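Local coordinates for protein putative NAD(P)H-dependent FMN-containing oxidoreductase YwqN (Bacillus subtilis, PDB 1RLI) that probably acts as an FMN-containing, NAD(P)H-dependent oxidoreductase of the SsuE family, at residues K5-G11 / C72-A78. Sequence-based numbering, arbitrary orientation.
Sequences KIAVING and CHILIFA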
loop_
_atom_site.group_PDB
_atom_site.type_symbol
_atom_site.label_atom_id
_atom_site.label_comp_id
_atom_site.label_asym_id
_atom_site.label_seq_id
_atom_site.Cartn_x
_atom_site.Cartn_y
_atom_site.Cartn_z
ATOM N N LYS D 5 -29.113 -13.400 3.746
ATOM C CA LYS D 5 -28.572 -12.362 4.677
ATOM C C LYS D 5 -27.064 -12.245 4.468
ATOM O O LYS D 5 -26.588 -11.205 4.035
ATOM C CB LYS D 5 -28.862 -12.738 6.127
ATOM C CG LYS D 5 -29.200 -11.548 7.026
ATOM C CD LYS D 5 -28.080 -10.520 7.068
ATOM C CE LYS D 5 -28.455 -9.332 7.952
ATOM N NZ LYS D 5 -27.390 -8.292 7.972
ATOM N N ILE D 6 -26.330 -13.312 4.781
ATOM C CA ILE D 6 -24.869 -13.346 4.608
ATOM C C ILE D 6 -24.444 -14.324 3.502
ATOM O O ILE D 6 -24.950 -15.441 3.427
ATOM C CB ILE D 6 -24.135 -13.833 5.882
ATOM C CG1 ILE D 6 -24.370 -12.873 7.043
ATOM C CG2 ILE D 6 -22.641 -13.948 5.607
ATOM C CD1 ILE D 6 -23.806 -13.381 8.350
ATOM N N ALA D 7 -23.491 -13.916 2.669
ATOM C CA ALA D 7 -22.983 -14.799 1.628
ATOM C C ALA D 7 -21.477 -14.924 1.797
ATOM O O ALA D 7 -20.808 -13.944 2.123
ATOM C CB ALA D 7 -23.283 -14.226 0.243
ATOM N N VAL D 8 -20.966 -16.135 1.625
ATOM C CA VAL D 8 -19.535 -16.350 1.669
ATOM C C VAL D 8 -19.186 -16.748 0.250
ATOM O O VAL D 8 -19.702 -17.744 -0.264
ATOM C CB VAL D 8 -19.118 -17.490 2.612
ATOM C CG1 VAL D 8 -17.629 -17.763 2.428
ATOM C CG2 VAL D 8 -19.393 -17.117 4.043
ATOM N N ILE D 9 -18.340 -15.947 -0.389
ATOM C CA ILE D 9 -17.908 -16.203 -1.763
ATOM C C ILE D 9 -16.521 -16.802 -1.636
ATOM O O ILE D 9 -15.534 -16.098 -1.382
ATOM C CB ILE D 9 -17.857 -14.894 -2.560
ATOM C CG1 ILE D 9 -19.262 -14.277 -2.582
ATOM C CG2 ILE D 9 -17.350 -15.154 -3.971
ATOM C CD1 ILE D 9 -19.284 -12.879 -3.057
ATOM N N ASN D 10 -16.456 -18.111 -1.830
ATOM C CA ASN D 10 -15.213 -18.841 -1.657
ATOM C C ASN D 10 -14.471 -19.091 -2.963
ATOM O O ASN D 10 -14.949 -19.838 -3.814
ATOM C CB ASN D 10 -15.541 -20.166 -0.971
ATOM C CG ASN D 10 -14.319 -20.899 -0.509
ATOM O OD1 ASN D 10 -13.229 -20.698 -1.031
ATOM N ND2 ASN D 10 -14.495 -21.776 0.478
ATOM N N GLY D 11 -13.297 -18.467 -3.099
ATOM C CA GLY D 11 -12.492 -18.627 -4.293
ATOM C C GLY D 11 -11.306 -19.534 -4.034
ATOM O O GLY D 11 -10.322 -19.519 -4.769
ATOM N N CYS D 72 -28.146 -10.842 -0.484
ATOM C CA CYS D 72 -27.416 -10.788 0.780
ATOM C C CYS D 72 -26.877 -9.404 1.120
ATOM O O CYS D 72 -26.302 -8.711 0.271
ATOM C CB CYS D 72 -26.268 -11.807 0.759
ATOM S SG CYS D 72 -26.812 -13.513 0.558
ATOM N N HIS D 73 -27.069 -9.001 2.370
ATOM C CA HIS D 73 -26.611 -7.689 2.812
ATOM C C HIS D 73 -25.126 -7.683 3.167
ATOM O O HIS D 73 -24.453 -6.657 3.055
ATOM C CB HIS D 73 -27.410 -7.234 4.039
ATOM C CG HIS D 73 -27.099 -5.835 4.473
ATOM N ND1 HIS D 73 -26.725 -5.519 5.761
ATOM C CD2 HIS D 73 -27.111 -4.668 3.788
ATOM C CE1 HIS D 73 -26.522 -4.218 5.852
ATOM N NE2 HIS D 73 -26.750 -3.677 4.669
ATOM N N ILE D 74 -24.631 -8.832 3.617
ATOM C CA ILE D 74 -23.230 -8.946 4.020
ATOM C C ILE D 74 -22.521 -9.917 3.095
ATOM O O ILE D 74 -22.983 -11.040 2.878
ATOM C CB ILE D 74 -23.099 -9.472 5.466
ATOM C CG1 ILE D 74 -23.678 -8.443 6.445
ATOM C CG2 ILE D 74 -21.636 -9.772 5.777
ATOM C CD1 ILE D 74 -23.829 -8.988 7.890
ATOM N N LEU D 75 -21.396 -9.489 2.544
ATOM C CA LEU D 75 -20.643 -10.368 1.649
ATOM C C LEU D 75 -19.245 -10.618 2.192
ATOM O O LEU D 75 -18.522 -9.659 2.481
ATOM C CB LEU D 75 -20.510 -9.743 0.259
ATOM C CG LEU D 75 -21.783 -9.321 -0.478
ATOM C CD1 LEU D 75 -21.389 -8.813 -1.884
ATOM C CD2 LEU D 75 -22.745 -10.494 -0.571
ATOM N N ILE D 76 -18.864 -11.892 2.308
ATOM C CA ILE D 76 -17.529 -12.263 2.774
ATOM C C ILE D 76 -16.769 -12.903 1.621
ATOM O O ILE D 76 -17.154 -13.950 1.114
ATOM C CB ILE D 76 -17.588 -13.256 3.964
ATOM C CG1 ILE D 76 -18.313 -12.577 5.125
ATOM C CG2 ILE D 76 -16.168 -13.653 4.392
ATOM C CD1 ILE D 76 -18.588 -13.466 6.325
ATOM N N PHE D 77 -15.695 -12.243 1.194
ATOM C CA PHE D 77 -14.890 -12.752 0.084
ATOM C C PHE D 77 -13.756 -13.512 0.711
ATOM O O PHE D 77 -12.945 -12.928 1.419
ATOM C CB PHE D 77 -14.366 -11.581 -0.740
ATOM C CG PHE D 77 -15.441 -10.854 -1.484
ATOM C CD1 PHE D 77 -15.767 -11.213 -2.785
ATOM C CD2 PHE D 77 -16.171 -9.845 -0.860
ATOM C CE1 PHE D 77 -16.812 -10.569 -3.451
ATOM C CE2 PHE D 77 -17.209 -9.207 -1.522
ATOM C CZ PHE D 77 -17.526 -9.576 -2.823
ATOM N N ALA D 78 -13.701 -14.814 0.460
ATOM C CA ALA D 78 -12.660 -15.653 1.043
ATOM C C ALA D 78 -11.745 -16.159 -0.050
ATOM O O ALA D 78 -12.202 -16.756 -1.028
ATOM C CB ALA D 78 -13.299 -16.825 1.791
#
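Strands 6-10 and 74-78 run parallel, I6 level with I74 and N10 with A78, their axes 4.7 Å apart at closest and turned 18° against each other. They are the central neighbours of the flavodoxin-like sheet, with strand 33-41 flanking the first and 117-124 the second. Six good backbone hydrogen bonds join them, from I74 N to K5 O at 3.1 Å through to G11 N to A78 O at 2.9 Å; a weak seventh brings H73 N to K5 O as well.

I6, V8 and N10, with I74, I76 and A78, face one side, where V27 of helix 18-27 covers V8 and I76. I6 and I74 lie alongside, CG1 of I6 4.0 Å from CB of I74, while CG2 of I6, set anti to the backbone N by chi1 of -63°, reaches CD1 of I76 at 4.1 Å. With an alanine here instead of I6, I74 CB and I76 CD1 would probably lose these partners and a gap would open beside F30.

On the other face, A7 CB touches C72 SG at 3.6 Å and, in a direction roughly at right angles to that, CD2 of L75. Further along, I9 and F77 point the same way, and I9 CD1 meets the ring obliquely at CE1 (3.4 Å); F143 packs against that ring too.

Where strand 6-10 gives way to the loop after N10, OD1 of N10 accepts a bond from G12 N and ND2 bonds D20. At the opposite end K5 and H73 form a platinum site, with K5 NZ near the plane of the imidazole, 3.6 Å from H73 ND1.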